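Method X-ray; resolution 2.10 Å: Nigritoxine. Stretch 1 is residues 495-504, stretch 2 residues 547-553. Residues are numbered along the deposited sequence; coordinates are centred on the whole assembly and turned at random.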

# COMPACT_ATOMS: atom_id res chain seq x y z
N SER A 495 19.03 33.41 1.16
CA SER A 495 17.72 33.14 0.61
C SER A 495 17.70 31.82 -0.15
O SER A 495 18.71 31.42 -0.74
CB SER A 495 17.27 34.27 -0.30
OG SER A 495 15.93 34.04 -0.73
N GLN A 496 16.54 31.17 -0.15
CA GLN A 496 16.43 29.87 -0.77
C GLN A 496 15.20 29.72 -1.64
O GLN A 496 14.09 30.14 -1.27
CB GLN A 496 16.46 28.82 0.34
CG GLN A 496 17.17 27.55 -0.04
CD GLN A 496 18.66 27.72 -0.22
OE1 GLN A 496 19.32 28.39 0.57
NE2 GLN A 496 19.20 27.08 -1.23
N VAL A 497 15.37 29.11 -2.81
CA VAL A 497 14.24 28.94 -3.72
C VAL A 497 13.46 27.67 -3.35
O VAL A 497 13.92 26.55 -3.58
CB VAL A 497 14.65 28.91 -5.22
CG1 VAL A 497 13.43 28.63 -6.08
CG2 VAL A 497 15.28 30.23 -5.64
N TYR A 498 12.29 27.87 -2.77
CA TYR A 498 11.41 26.78 -2.44
C TYR A 498 10.53 26.46 -3.64
O TYR A 498 9.80 27.33 -4.14
CB TYR A 498 10.57 27.11 -1.20
CG TYR A 498 9.49 26.11 -0.93
CD1 TYR A 498 9.78 24.74 -0.86
CD2 TYR A 498 8.18 26.51 -0.76
CE1 TYR A 498 8.78 23.81 -0.62
CE2 TYR A 498 7.17 25.59 -0.54
CZ TYR A 498 7.47 24.25 -0.46
OH TYR A 498 6.46 23.35 -0.24
N ILE A 499 10.61 25.22 -4.11
CA ILE A 499 9.74 24.75 -5.19
C ILE A 499 8.55 24.00 -4.62
O ILE A 499 8.68 22.87 -4.14
CB ILE A 499 10.49 23.88 -6.22
CG1 ILE A 499 11.71 24.64 -6.76
CG2 ILE A 499 9.55 23.49 -7.36
CD1 ILE A 499 12.79 23.74 -7.33
N ASN A 500 7.40 24.66 -4.66
CA ASN A 500 6.16 24.11 -4.15
C ASN A 500 5.60 23.21 -5.23
O ASN A 500 5.09 23.69 -6.24
CB ASN A 500 5.19 25.25 -3.83
CG ASN A 500 3.98 24.79 -3.04
OD1 ASN A 500 3.38 23.75 -3.34
ND2 ASN A 500 3.60 25.59 -2.04
N GLU A 501 5.74 21.90 -5.02
CA GLU A 501 5.36 20.93 -6.04
C GLU A 501 3.85 20.92 -6.33
O GLU A 501 3.43 20.58 -7.44
CB GLU A 501 5.86 19.54 -5.66
CG GLU A 501 7.35 19.31 -5.84
CD GLU A 501 7.87 18.16 -4.97
OE1 GLU A 501 7.76 18.27 -3.73
OE2 GLU A 501 8.38 17.16 -5.51
N ALA A 502 3.05 21.30 -5.33
CA ALA A 502 1.59 21.29 -5.44
C ALA A 502 1.09 22.48 -6.26
O ALA A 502 0.58 22.31 -7.36
CB ALA A 502 0.95 21.28 -4.06
N GLU A 503 1.28 23.68 -5.72
CA GLU A 503 0.95 24.95 -6.39
C GLU A 503 1.71 25.16 -7.69
O GLU A 503 1.39 26.08 -8.45
CB GLU A 503 1.23 26.14 -5.45
CG GLU A 503 0.33 26.24 -4.23
CD GLU A 503 0.89 27.16 -3.15
OE1 GLU A 503 1.80 27.96 -3.45
OE2 GLU A 503 0.40 27.10 -2.00
N GLY A 504 2.73 24.34 -7.95
CA GLY A 504 3.64 24.53 -9.08
C GLY A 504 4.30 25.90 -9.05
O GLY A 504 4.65 26.45 -10.10
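Stretch 2 (547-553) GEEFDFR

Stretch 2 is helical throughout, part of a longer helix that begins before Gly547 and runs on past Arg553. Within it, Asp551 N, Phe552 N and Arg553 N each bond back to the carbonyl O four residues earlier, at 3.0, 2.8 and 2.8 Å from Gly547 O, Glu548 O and Glu549 O. The helix packs over the strand of stretch 1, which covers about Gln496 to Asn500. The two axes come within 9.1 Å and their N-to-C directions make an angle of 118°, so the helix runs obliquely against the strand. The later part of the helix therefore lies near Gln496 and Tyr498, while Glu548 lies near Asn500. The contact buries 363 Å², both sides summed.

Ser495 is out of reach of the helix. Gln496 points its CA-to-CB bond toward it, but the end of its side chain leads away. Its CB meets the edge of the Phe552 ring, 4.1 Å from Phe552 CE1. Val497 points away, as expected from the alternation of a strand.

Tyr498 is the centre of the contact. Its CA is 6.2 Å from the CA of Phe552, and its side chain (chi1 t) points toward the helix. Tyr498 CB lies 3.5 Å from Phe552 CD1. Phe552 CB sits over one face of the tyrosine ring, 4.1 Å from its centroid, in a CH-pi contact. The Phe552 ring turns its edge toward that face, offset, with centroids 5.7 Å apart and planes at 86°. Two acidic groups lie at the edge of the tyrosine ring. Tyr498 OH donates a short hydrogen bond of 2.5 Å to Asp551 OD2, and Tyr498 CE2 is 3.3 Å from Glu548 OE2.

Ile499 points away again. Asn500 starts out sideways, but its end comes nearer the helix. Asn500 ND2 gives a weak hydrogen bond of 3.2 Å to Glu548 OE2. Asn500 OD1 serves its own stretch: it accepts from Glu503 N at 3.2 Å and, weakly, from Ala502 N at 3.2 Å. The side chain thus ties the turn after the strand and also reaches the helix.

Glu501 brings like charges together, with its OE1 4.2 Å from Asp551 OD1. Both of its carboxylate oxygens are hydrogen-bonded elsewhere in the structure. Ala502 makes no contact with the helix. Glu503 points toward it, and its OE2 is 4.4 Å from Glu548 OE1, a second pair of like charges. Gly504, with positive phi, ends the stretch out of reach.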

# COMPACT_ATOMS: atom_id res chain seq x y z
N GLY A 547 2.55 22.39 7.22
CA GLY A 547 2.86 21.45 6.16
C GLY A 547 3.83 21.98 5.14
O GLY A 547 4.76 21.29 4.73
N GLU A 548 3.62 23.23 4.71
CA GLU A 548 4.50 23.82 3.72
C GLU A 548 5.92 24.09 4.26
O GLU A 548 6.91 23.83 3.56
CB GLU A 548 3.88 25.09 3.13
CG GLU A 548 4.39 25.44 1.75
CD GLU A 548 3.87 26.78 1.23
OE1 GLU A 548 2.79 27.23 1.67
OE2 GLU A 548 4.55 27.39 0.39
N GLU A 549 6.03 24.61 5.49
CA GLU A 549 7.36 24.79 6.15
C GLU A 549 8.07 23.43 6.29
O GLU A 549 9.28 23.33 6.08
CB GLU A 549 7.27 25.43 7.54
CG GLU A 549 8.66 25.75 8.10
CD GLU A 549 8.64 26.59 9.38
OE1 GLU A 549 7.85 27.56 9.45
OE2 GLU A 549 9.42 26.27 10.32
N PHE A 550 7.29 22.41 6.64
CA PHE A 550 7.85 21.06 6.80
C PHE A 550 8.44 20.59 5.47
O PHE A 550 9.57 20.11 5.43
CB PHE A 550 6.78 20.08 7.33
CG PHE A 550 7.28 18.66 7.51
CD1 PHE A 550 7.98 18.29 8.65
CD2 PHE A 550 7.03 17.69 6.54
CE1 PHE A 550 8.41 16.98 8.83
CE2 PHE A 550 7.46 16.38 6.71
CZ PHE A 550 8.16 16.03 7.86
N ASP A 551 7.69 20.75 4.39
CA ASP A 551 8.16 20.35 3.07
C ASP A 551 9.39 21.21 2.66
O ASP A 551 10.40 20.68 2.16
CB ASP A 551 7.01 20.46 2.06
CG ASP A 551 7.43 20.12 0.65
OD1 ASP A 551 7.86 18.98 0.39
OD2 ASP A 551 7.31 20.99 -0.23
N PHE A 552 9.33 22.52 2.91
CA PHE A 552 10.50 23.35 2.63
C PHE A 552 11.72 22.87 3.39
O PHE A 552 12.82 22.77 2.83
CB PHE A 552 10.24 24.82 2.96
CG PHE A 552 11.50 25.65 2.99
CD1 PHE A 552 12.05 26.13 1.81
CD2 PHE A 552 12.13 25.94 4.19
CE1 PHE A 552 13.21 26.89 1.82
CE2 PHE A 552 13.30 26.70 4.22
CZ PHE A 552 13.83 27.18 3.03
N ARG A 553 11.52 22.55 4.67
CA ARG A 553 12.63 22.14 5.53
C ARG A 553 13.25 20.83 5.08
O ARG A 553 14.45 20.64 5.24
CB ARG A 553 12.19 22.07 6.98
CG ARG A 553 12.12 23.43 7.67
CD ARG A 553 11.68 23.23 9.11
NE ARG A 553 11.68 24.46 9.90
CZ ARG A 553 12.75 25.02 10.46
NH1 ARG A 553 13.98 24.49 10.30
NH2 ARG A 553 12.60 26.13 11.17